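Local structure of peptidase S15/CocE/NonD (Thaumarchaeota archaeon SCGC AB-539-E09, 4PF1) at residues I51-I62 and W143-S151; G108-M118 and Y210-N220. The protein acts as an aminopeptidase of the S15 serine peptidase family, built on an alpha/beta hydrolase fold and probably cleaving peptides from their N-terminal end. All coordinates share one frame; numbering follows the deposited sequence.

Contact 1 of 2, residues I51-I62 and W143-S151; sequences ILIPKGVQNTPI and WLVKNIPES
Thr60 and Ser151 form a parallel beta bridge, in which Thr60 N gives a nearly straight hydrogen bond (169°) to Glu150 O at 3.0 Å, lying in the carbonyl plane. The ladder goes on through a backbone bond between Thr60 and Asn152, and Ser151 adds a short CA-H...O contact to Thr60 O. Just before this bridge the chain leaves the helix at Ile148 and makes a type I turn to Ser151. Across that turn Ser151 OG donates to Ile148 O at 3.0 Å, while Ser151 CB lies 3.7 Å from Ile62 CD1.

Ile51, Ile53 and Ile62 of the strands meet the helix end and the turn. Ile51 and Ile148 touch tip to tip, their CD1 atoms 4.0 Å apart, whereas Ile51 and Leu144 run antiparallel past one another, Ile51 CG1 resting 3.9 Å from Leu144 CD2. The Trp143 ring meets Ile51 CD1 obliquely through CZ3. Glu150 crosses Ile53 at about a right angle. With CG beside the backbone N (chi1 -65°), Glu150 CG rests against Ile53 CG2 and 3.5 Å from Val57 O; the bend at chi2 (81°) then swings the carboxylate over Ile53, Glu150 OE1 lying 3.9 Å from Ile53 CD1. On the neighbouring strand 100-105, Ile100 and Val102 extend the same apolar surface.

Helix 133-147 thus packs by its last turn on strands 46-54 and 60-67, and after the turn 148-151 the chain pairs in parallel with the start of strand 60-67. This is the end of a right-handed beta-alpha-beta crossover from strand 100-105 to strand 154-160, the connection from which the central sheet of an alpha/beta hydrolase is built.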
loop_
_atom_site.group_PDB
_atom_site.type_symbol
_atom_site.label_atom_id
_atom_site.label_comp_id
_atom_site.label_asym_id
_atom_site.label_seq_id
_atom_site.Cartn_x
_atom_site.Cartn_y
_atom_site.Cartn_z
ATOM N N ILE A 51 -37.732 -6.609 -9.106
ATOM C CA ILE A 51 -37.673 -7.927 -9.739
ATOM C C ILE A 51 -36.680 -7.907 -10.916
ATOM O O ILE A 51 -36.860 -7.146 -11.873
ATOM C CB ILE A 51 -39.096 -8.379 -10.184
ATOM C CG1 ILE A 51 -40.108 -8.278 -9.015
ATOM C CG2 ILE A 51 -39.072 -9.797 -10.771
ATOM C CD1 ILE A 51 -41.512 -7.818 -9.420
ATOM N N LEU A 52 -35.636 -8.743 -10.835
ATOM C CA LEU A 52 -34.614 -8.839 -11.877
ATOM C C LEU A 52 -34.784 -10.150 -12.642
ATOM O O LEU A 52 -34.566 -11.231 -12.090
ATOM C CB LEU A 52 -33.191 -8.719 -11.284
ATOM C CG LEU A 52 -32.941 -7.545 -10.319
ATOM C CD1 LEU A 52 -31.599 -7.680 -9.649
ATOM C CD2 LEU A 52 -33.041 -6.194 -11.032
ATOM N N ILE A 53 -35.229 -10.052 -13.898
ATOM C CA ILE A 53 -35.472 -11.226 -14.728
ATOM C C ILE A 53 -34.390 -11.328 -15.806
ATOM O O ILE A 53 -34.252 -10.409 -16.614
ATOM C CB ILE A 53 -36.900 -11.210 -15.356
ATOM C CG1 ILE A 53 -37.974 -10.761 -14.335
ATOM C CG2 ILE A 53 -37.237 -12.581 -15.971
ATOM C CD1 ILE A 53 -39.198 -10.096 -14.946
ATOM N N PRO A 54 -33.619 -12.440 -15.851
ATOM C CA PRO A 54 -32.616 -12.585 -16.922
ATOM C C PRO A 54 -33.301 -12.660 -18.286
ATOM O O PRO A 54 -34.354 -13.281 -18.401
ATOM C CB PRO A 54 -31.897 -13.899 -16.567
ATOM C CG PRO A 54 -32.290 -14.201 -15.154
ATOM C CD PRO A 54 -33.648 -13.625 -14.975
ATOM N N LYS A 55 -32.748 -11.981 -19.301
ATOM C CA LYS A 55 -33.369 -11.958 -20.630
ATOM C C LYS A 55 -33.330 -13.336 -21.309
ATOM O O LYS A 55 -32.305 -14.018 -21.278
ATOM C CB LYS A 55 -32.717 -10.896 -21.527
ATOM C CG LYS A 55 -33.224 -9.484 -21.253
ATOM C CD LYS A 55 -33.129 -8.604 -22.488
ATOM C CE LYS A 55 -33.764 -7.251 -22.274
ATOM N NZ LYS A 55 -32.807 -6.269 -21.705
ATOM N N GLY A 56 -34.470 -13.731 -21.880
ATOM C CA GLY A 56 -34.631 -14.989 -22.608
ATOM C C GLY A 56 -34.975 -16.205 -21.764
ATOM O O GLY A 56 -35.303 -17.262 -22.313
ATOM N N VAL A 57 -34.909 -16.073 -20.430
ATOM C CA VAL A 57 -35.166 -17.186 -19.518
ATOM C C VAL A 57 -36.680 -17.469 -19.374
ATOM O O VAL A 57 -37.513 -16.580 -19.567
ATOM C CB VAL A 57 -34.477 -16.965 -18.141
ATOM C CG1 VAL A 57 -35.319 -16.087 -17.218
ATOM C CG2 VAL A 57 -34.134 -18.294 -17.473
ATOM N N GLN A 58 -37.010 -18.728 -19.057
ATOM C CA GLN A 58 -38.371 -19.210 -18.823
ATOM C C GLN A 58 -38.331 -20.398 -17.859
ATOM O O GLN A 58 -37.310 -21.090 -17.778
ATOM C CB GLN A 58 -39.089 -19.574 -20.144
ATOM C CG GLN A 58 -38.358 -20.578 -21.034
ATOM C CD GLN A 58 -39.102 -20.795 -22.331
ATOM O OE1 GLN A 58 -40.002 -21.635 -22.429
ATOM N NE2 GLN A 58 -38.752 -20.029 -23.353
ATOM N N ASN A 59 -39.426 -20.599 -17.092
ATOM C CA ASN A 59 -39.580 -21.680 -16.106
ATOM C C ASN A 59 -38.375 -21.742 -15.123
ATOM O O ASN A 59 -37.860 -22.827 -14.835
ATOM C CB ASN A 59 -39.791 -23.033 -16.820
ATOM C CG ASN A 59 -40.560 -24.049 -16.012
ATOM O OD1 ASN A 59 -41.633 -23.767 -15.462
ATOM N ND2 ASN A 59 -40.059 -25.272 -15.979
ATOM N N THR A 60 -37.933 -20.569 -14.624
ATOM C CA THR A 60 -36.798 -20.463 -13.691
ATOM C C THR A 60 -37.307 -20.084 -12.271
ATOM O O THR A 60 -38.296 -19.359 -12.156
ATOM C CB THR A 60 -35.731 -19.467 -14.249
ATOM O OG1 THR A 60 -34.507 -19.598 -13.532
ATOM C CG2 THR A 60 -36.189 -18.016 -14.227
ATOM N N PRO A 61 -36.668 -20.556 -11.175
ATOM C CA PRO A 61 -37.170 -20.194 -9.834
ATOM C C PRO A 61 -36.880 -18.742 -9.435
ATOM O O PRO A 61 -36.152 -18.028 -10.135
ATOM C CB PRO A 61 -36.449 -21.173 -8.912
ATOM C CG PRO A 61 -35.200 -21.509 -9.619
ATOM C CD PRO A 61 -35.512 -21.477 -11.088
ATOM N N ILE A 62 -37.453 -18.316 -8.291
ATOM C CA ILE A 62 -37.271 -16.976 -7.729
ATOM C C ILE A 62 -36.448 -17.063 -6.436
ATOM O O ILE A 62 -36.683 -17.945 -5.610
ATOM C CB ILE A 62 -38.651 -16.286 -7.484
ATOM C CG1 ILE A 62 -39.380 -15.984 -8.819
ATOM C CG2 ILE A 62 -38.521 -15.010 -6.611
ATOM C CD1 ILE A 62 -40.908 -15.791 -8.680
ATOM N N TRP A 143 -48.187 -12.771 -5.051
ATOM C CA TRP A 143 -48.176 -11.847 -6.184
ATOM C C TRP A 143 -47.101 -12.251 -7.204
ATOM O O TRP A 143 -47.377 -12.258 -8.400
ATOM C CB TRP A 143 -47.942 -10.403 -5.715
ATOM C CG TRP A 143 -48.155 -9.378 -6.795
ATOM C CD1 TRP A 143 -49.292 -8.663 -7.032
ATOM C CD2 TRP A 143 -47.211 -8.978 -7.802
ATOM N NE1 TRP A 143 -49.113 -7.836 -8.117
ATOM C CE2 TRP A 143 -47.849 -8.019 -8.616
ATOM C CE3 TRP A 143 -45.888 -9.350 -8.102
ATOM C CZ2 TRP A 143 -47.205 -7.409 -9.700
ATOM C CZ3 TRP A 143 -45.256 -8.758 -9.186
ATOM C CH2 TRP A 143 -45.912 -7.805 -9.974
ATOM N N LEU A 144 -45.876 -12.559 -6.726
ATOM C CA LEU A 144 -44.732 -12.912 -7.573
ATOM C C LEU A 144 -45.011 -14.124 -8.476
ATOM O O LEU A 144 -44.832 -14.016 -9.687
ATOM C CB LEU A 144 -43.470 -13.169 -6.726
ATOM C CG LEU A 144 -42.783 -11.935 -6.120
ATOM C CD1 LEU A 144 -41.794 -12.343 -5.043
ATOM C CD2 LEU A 144 -42.093 -11.094 -7.188
ATOM N N VAL A 145 -45.470 -15.261 -7.899
ATOM C CA VAL A 145 -45.735 -16.492 -8.666
ATOM C C VAL A 145 -46.944 -16.334 -9.627
ATOM O O VAL A 145 -47.031 -17.071 -10.611
ATOM C CB VAL A 145 -45.891 -17.753 -7.767
ATOM C CG1 VAL A 145 -44.593 -18.067 -7.031
ATOM C CG2 VAL A 145 -47.064 -17.620 -6.790
ATOM N N LYS A 146 -47.853 -15.374 -9.344
ATOM C CA LYS A 146 -49.034 -15.117 -10.176
ATOM C C LYS A 146 -48.766 -14.089 -11.281
ATOM O O LYS A 146 -49.445 -14.124 -12.307
ATOM C CB LYS A 146 -50.210 -14.620 -9.314
ATOM C CG LYS A 146 -50.996 -15.722 -8.615
ATOM C CD LYS A 146 -52.030 -15.125 -7.666
ATOM C CE LYS A 146 -53.037 -16.138 -7.177
ATOM N NZ LYS A 146 -52.503 -16.963 -6.064
ATOM N N ASN A 147 -47.814 -13.154 -11.069
ATOM C CA ASN A 147 -47.592 -12.066 -12.028
ATOM C C ASN A 147 -46.255 -12.127 -12.783
ATOM O O ASN A 147 -46.054 -11.329 -13.703
ATOM C CB ASN A 147 -47.748 -10.714 -11.342
ATOM C CG ASN A 147 -49.152 -10.481 -10.854
ATOM O OD1 ASN A 147 -50.014 -9.992 -11.587
ATOM N ND2 ASN A 147 -49.434 -10.901 -9.629
ATOM N N ILE A 148 -45.356 -13.067 -12.431
ATOM C CA ILE A 148 -44.096 -13.226 -13.166
ATOM C C ILE A 148 -44.199 -14.521 -13.990
ATOM O O ILE A 148 -44.127 -15.617 -13.426
ATOM C CB ILE A 148 -42.830 -13.173 -12.252
ATOM C CG1 ILE A 148 -42.805 -11.899 -11.346
ATOM C CG2 ILE A 148 -41.537 -13.319 -13.069
ATOM C CD1 ILE A 148 -42.917 -10.477 -12.076
ATOM N N PRO A 149 -44.447 -14.409 -15.321
ATOM C CA PRO A 149 -44.664 -15.622 -16.134
ATOM C C PRO A 149 -43.405 -16.447 -16.410
ATOM O O PRO A 149 -43.520 -17.626 -16.752
ATOM C CB PRO A 149 -45.243 -15.070 -17.437
ATOM C CG PRO A 149 -44.728 -13.682 -17.527
ATOM C CD PRO A 149 -44.623 -13.178 -16.122
ATOM N N GLU A 150 -42.215 -15.838 -16.269
ATOM C CA GLU A 150 -40.933 -16.509 -16.520
ATOM C C GLU A 150 -40.564 -17.482 -15.384
ATOM O O GLU A 150 -39.621 -18.262 -15.535
ATOM C CB GLU A 150 -39.804 -15.477 -16.715
ATOM C CG GLU A 150 -39.953 -14.602 -17.955
ATOM C CD GLU A 150 -40.893 -13.416 -17.820
ATOM O OE1 GLU A 150 -41.153 -12.980 -16.675
ATOM O OE2 GLU A 150 -41.374 -12.924 -18.865
ATOM N N SER A 151 -41.300 -17.442 -14.259
ATOM C CA SER A 151 -41.007 -18.296 -13.109
ATOM C C SER A 151 -41.662 -19.683 -13.221
ATOM O O SER A 151 -42.640 -19.852 -13.950
ATOM C CB SER A 151 -41.430 -17.616 -11.809
ATOM O OG SER A 151 -42.831 -17.656 -11.592
#

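Contact 2 of 2, residues G108-M118 and Y210-N220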
loop_
_atom_site.group_PDB
_atom_site.type_symbol
_atom_site.label_atom_id
_atom_site.label_comp_id
_atom_site.label_asym_id
_atom_site.label_seq_id
_atom_site.Cartn_x
_atom_site.Cartn_y
_atom_site.Cartn_z
ATOM N N GLY A 108 -42.341 0.104 5.904
ATOM C CA GLY A 108 -41.878 1.332 6.538
ATOM C C GLY A 108 -40.497 1.833 6.162
ATOM O O GLY A 108 -40.054 2.849 6.706
ATOM N N LYS A 109 -39.792 1.139 5.239
ATOM C CA LYS A 109 -38.444 1.551 4.847
ATOM C C LYS A 109 -38.337 1.933 3.380
ATOM O O LYS A 109 -38.901 1.262 2.510
ATOM C CB LYS A 109 -37.398 0.461 5.176
ATOM C CG LYS A 109 -37.024 0.349 6.672
ATOM C CD LYS A 109 -36.620 1.690 7.340
ATOM C CE LYS A 109 -35.305 2.251 6.833
ATOM N NZ LYS A 109 -35.155 3.683 7.174
ATOM N N TYR A 110 -37.572 3.019 3.119
ATOM C CA TYR A 110 -37.221 3.571 1.810
ATOM C C TYR A 110 -38.428 3.735 0.860
ATOM O O TYR A 110 -39.208 4.670 1.030
ATOM C CB TYR A 110 -36.107 2.737 1.152
ATOM C CG TYR A 110 -34.751 2.930 1.802
ATOM C CD1 TYR A 110 -33.903 3.956 1.399
ATOM C CD2 TYR A 110 -34.324 2.095 2.832
ATOM C CE1 TYR A 110 -32.659 4.147 1.998
ATOM C CE2 TYR A 110 -33.075 2.265 3.429
ATOM C CZ TYR A 110 -32.243 3.290 3.004
ATOM O OH TYR A 110 -31.012 3.465 3.582
ATOM N N GLY A 111 -38.542 2.849 -0.133
ATOM C CA GLY A 111 -39.593 2.910 -1.145
ATOM C C GLY A 111 -40.945 2.382 -0.715
ATOM O O GLY A 111 -41.942 2.619 -1.403
ATOM N N SER A 112 -40.991 1.635 0.405
ATOM C CA SER A 112 -42.226 1.022 0.895
ATOM C C SER A 112 -43.032 1.953 1.789
ATOM O O SER A 112 -42.475 2.828 2.457
ATOM C CB SER A 112 -41.923 -0.265 1.654
ATOM O OG SER A 112 -41.489 -1.289 0.781
ATOM N N GLU A 113 -44.357 1.732 1.812
ATOM C CA GLU A 113 -45.303 2.458 2.655
ATOM C C GLU A 113 -45.377 1.802 4.034
ATOM O O GLU A 113 -44.712 0.786 4.278
ATOM C CB GLU A 113 -46.701 2.464 2.001
ATOM C CG GLU A 113 -46.801 3.305 0.742
ATOM C CD GLU A 113 -48.089 3.137 -0.042
ATOM O OE1 GLU A 113 -48.920 2.279 0.335
ATOM O OE2 GLU A 113 -48.266 3.869 -1.041
ATOM N N GLY A 114 -46.214 2.360 4.902
ATOM C CA GLY A 114 -46.451 1.831 6.237
ATOM C C GLY A 114 -45.488 2.329 7.289
ATOM O O GLY A 114 -44.592 3.134 7.001
ATOM N N GLY A 115 -45.703 1.863 8.516
ATOM C CA GLY A 115 -44.873 2.199 9.661
ATOM C C GLY A 115 -43.716 1.241 9.822
ATOM O O GLY A 115 -43.794 0.084 9.387
ATOM N N TYR A 116 -42.620 1.710 10.430
ATOM C CA TYR A 116 -41.464 0.852 10.606
ATOM C C TYR A 116 -41.227 0.517 12.070
ATOM O O TYR A 116 -41.018 1.407 12.895
ATOM C CB TYR A 116 -40.201 1.462 9.969
ATOM C CG TYR A 116 -38.966 0.605 10.154
ATOM C CD1 TYR A 116 -38.867 -0.647 9.556
ATOM C CD2 TYR A 116 -37.931 1.013 10.989
ATOM C CE1 TYR A 116 -37.755 -1.461 9.760
ATOM C CE2 TYR A 116 -36.809 0.209 11.197
ATOM C CZ TYR A 116 -36.724 -1.025 10.574
ATOM O OH TYR A 116 -35.628 -1.824 10.771
ATOM N N MET A 117 -41.248 -0.785 12.375
ATOM C CA MET A 117 -40.960 -1.332 13.694
ATOM C C MET A 117 -39.703 -2.176 13.580
ATOM O O MET A 117 -39.696 -3.139 12.806
ATOM C CB MET A 117 -42.143 -2.173 14.209
ATOM C CG MET A 117 -43.280 -1.348 14.782
ATOM S SD MET A 117 -44.727 -2.367 15.189
ATOM C CE MET A 117 -44.180 -3.114 16.723
ATOM N N MET A 118 -38.618 -1.778 14.285
ATOM C CA MET A 118 -37.321 -2.474 14.280
ATOM C C MET A 118 -37.529 -3.972 14.510
ATOM O O MET A 118 -38.079 -4.351 15.538
ATOM C CB MET A 118 -36.390 -1.881 15.363
ATOM C CG MET A 118 -35.044 -2.604 15.503
ATOM S SD MET A 118 -33.879 -2.260 14.168
ATOM C CE MET A 118 -33.506 -0.517 14.489
ATOM N N TYR A 210 -26.866 3.159 14.521
ATOM C CA TYR A 210 -27.726 2.335 13.666
ATOM C C TYR A 210 -29.210 2.683 13.858
ATOM O O TYR A 210 -29.920 2.841 12.866
ATOM C CB TYR A 210 -27.478 0.841 13.924
ATOM C CG TYR A 210 -28.340 -0.077 13.086
ATOM C CD1 TYR A 210 -29.541 -0.581 13.580
ATOM C CD2 TYR A 210 -27.937 -0.476 11.814
ATOM C CE1 TYR A 210 -30.337 -1.429 12.815
ATOM C CE2 TYR A 210 -28.722 -1.334 11.044
ATOM C CZ TYR A 210 -29.920 -1.810 11.551
ATOM O OH TYR A 210 -30.695 -2.659 10.806
ATOM N N ALA A 211 -29.681 2.797 15.122
ATOM C CA ALA A 211 -31.072 3.172 15.399
ATOM C C ALA A 211 -31.360 4.576 14.855
ATOM O O ALA A 211 -32.414 4.795 14.272
ATOM C CB ALA A 211 -31.353 3.113 16.896
ATOM N N TYR A 212 -30.382 5.496 14.970
ATOM C CA TYR A 212 -30.488 6.866 14.463
ATOM C C TYR A 212 -30.636 6.874 12.943
ATOM O O TYR A 212 -31.584 7.452 12.436
ATOM C CB TYR A 212 -29.248 7.680 14.881
ATOM C CG TYR A 212 -29.362 9.170 14.641
ATOM C CD1 TYR A 212 -28.995 9.730 13.420
ATOM C CD2 TYR A 212 -29.755 10.032 15.661
ATOM C CE1 TYR A 212 -29.059 11.107 13.205
ATOM C CE2 TYR A 212 -29.814 11.411 15.462
ATOM C CZ TYR A 212 -29.467 11.944 14.232
ATOM O OH TYR A 212 -29.531 13.302 14.030
ATOM N N ASN A 213 -29.697 6.227 12.222
ATOM C CA ASN A 213 -29.668 6.182 10.758
ATOM C C ASN A 213 -30.905 5.503 10.165
ATOM O O ASN A 213 -31.528 6.061 9.266
ATOM C CB ASN A 213 -28.384 5.477 10.266
ATOM C CG ASN A 213 -27.121 6.258 10.530
ATOM O OD1 ASN A 213 -27.134 7.481 10.664
ATOM N ND2 ASN A 213 -25.993 5.566 10.617
ATOM N N GLN A 214 -31.274 4.327 10.678
ATOM C CA GLN A 214 -32.416 3.561 10.173
ATOM C C GLN A 214 -33.781 4.105 10.639
ATOM O O GLN A 214 -34.801 3.744 10.041
ATOM C CB GLN A 214 -32.299 2.078 10.597
ATOM C CG GLN A 214 -31.095 1.330 10.003
ATOM C CD GLN A 214 -31.208 1.119 8.514
ATOM O OE1 GLN A 214 -30.439 1.673 7.731
ATOM N NE2 GLN A 214 -32.159 0.300 8.091
ATOM N N GLU A 215 -33.830 4.920 11.722
ATOM C CA GLU A 215 -35.137 5.344 12.249
ATOM C C GLU A 215 -35.376 6.861 12.351
ATOM O O GLU A 215 -36.500 7.252 12.690
ATOM C CB GLU A 215 -35.408 4.700 13.606
ATOM C CG GLU A 215 -35.410 3.185 13.551
ATOM C CD GLU A 215 -36.028 2.511 14.751
ATOM O OE1 GLU A 215 -36.095 3.144 15.828
ATOM O OE2 GLU A 215 -36.491 1.359 14.600
ATOM N N ALA A 216 -34.376 7.718 12.053
ATOM C CA ALA A 216 -34.638 9.167 12.070
ATOM C C ALA A 216 -35.610 9.521 10.933
ATOM O O ALA A 216 -36.578 10.249 11.153
ATOM C CB ALA A 216 -33.342 9.955 11.932
ATOM N N THR A 217 -35.385 8.933 9.737
ATOM C CA THR A 217 -36.238 9.107 8.557
ATOM C C THR A 217 -36.514 7.759 7.880
ATOM O O THR A 217 -35.776 6.792 8.091
ATOM C CB THR A 217 -35.605 10.082 7.545
ATOM O OG1 THR A 217 -34.279 9.652 7.235
ATOM C CG2 THR A 217 -35.612 11.526 8.024
ATOM N N ARG A 218 -37.550 7.719 7.026
ATOM C CA ARG A 218 -37.928 6.537 6.255
ATOM C C ARG A 218 -36.835 6.151 5.239
ATOM O O ARG A 218 -36.540 4.969 5.080
ATOM C CB ARG A 218 -39.257 6.807 5.517
ATOM C CG ARG A 218 -39.813 5.608 4.730
ATOM C CD ARG A 218 -41.009 5.992 3.869
ATOM N NE ARG A 218 -42.109 6.532 4.673
ATOM C CZ ARG A 218 -43.085 5.798 5.197
ATOM N NH1 ARG A 218 -43.120 4.485 4.994
ATOM N NH2 ARG A 218 -44.033 6.368 5.926
ATOM N N LYS A 219 -36.248 7.155 4.554
ATOM C CA LYS A 219 -35.284 6.945 3.470
ATOM C C LYS A 219 -33.823 7.218 3.879
ATOM O O LYS A 219 -32.997 7.468 2.998
ATOM C CB LYS A 219 -35.645 7.846 2.264
ATOM C CG LYS A 219 -37.037 7.640 1.685
ATOM C CD LYS A 219 -37.202 8.451 0.409
ATOM C CE LYS A 219 -38.646 8.732 0.082
ATOM N NZ LYS A 219 -39.307 7.570 -0.562
ATOM N N ASN A 220 -33.495 7.147 5.199
ATOM C CA ASN A 220 -32.146 7.411 5.736
ATOM C C ASN A 220 -31.576 8.757 5.203
ATOM O O ASN A 220 -30.461 8.805 4.675
ATOM C CB ASN A 220 -31.183 6.242 5.433
ATOM C CG ASN A 220 -31.405 5.011 6.282
ATOM O OD1 ASN A 220 -32.529 4.528 6.451
ATOM N ND2 ASN A 220 -30.323 4.442 6.788
HETATM O O HOH W 1 -30.212 1.518 5.056
HETATM O O HOH W 2 -41.503 6.046 0.085
HETATM O O HOH W 3 -33.031 -1.482 10.160
#
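Lys109, at the start of a type II' turn that ends at Ser112, sends its ammonium group into a cluster of oxygens in 210-220; the loop follows strand 100-105 of the alpha/beta hydrolase sheet, and its partner is the end of helix 204-215 with the turn beyond.

Polar grips come first. Bends at chi2 and chi3 (-51° and -68°) curl the Lys109 chain back, and NZ bonds to Gln214 O, Arg218 O and Asn220 OD1, the last at 2.9 Å. Arg218 O also accepts from Tyr110 N at 3.0 Å, the two donors arriving from opposite faces of its plane. In return the Arg218 guanidinium grips the loop just after the turn: NH1 gives a bond of 2.8 Å to Gly114 O and a weak one to Ser112 O. Glu215 OE1 is held by Phe255 N. Ser17 and Asp18 of the second subunit bond to the backbone N of Tyr116 and Met118.

Aromatic and apolar contacts come second. The Tyr110 ring passes Asn220 with ring and amide planes only 20° apart, and stacks with His70. Met118 SD lies at the edge of the Tyr210 ring in a Met-aromatic contact, its CE 3.7 Å from Tyr210 CE1. The Glu215 carboxylate stands almost perpendicular to the Tyr116 ring. Tyr210 lies near a bound glycerol and the probable Ser-His-Asp triad, so the contact borders the likely active site.

Waters complete the network. One joins Tyr116 OH and Tyr210 OH, which also bond to Tyr162 and Tyr69 respectively, with Gln214 NE2. Another links Tyr110 OH, at 2.6 Å, to Gln214 OE1, an oxygen that also accepts from Asn220 ND2 at 2.9 Å.

How the contacts relate
From the N terminus, the chain lays down strands 46-54 and 60-67, the first half of contact 1, then strand 100-105 and the 108-118 loop that opens contact 2. The end of helix 133-147 and the turn after it (143-151) close contact 1 over 80 intervening residues; strands 154-160 and 178-184 follow before helix 204-215 and its exit close contact 2 over 91. The two loops therefore cross, each contact having one segment inside the other's loop. The centres of contacts 1 and 2 lie about 29 Å apart. Contact 1 fastens a crossover helix to the central sheet, whereas contact 2 joins a post-strand loop to a later helix at a subunit interface.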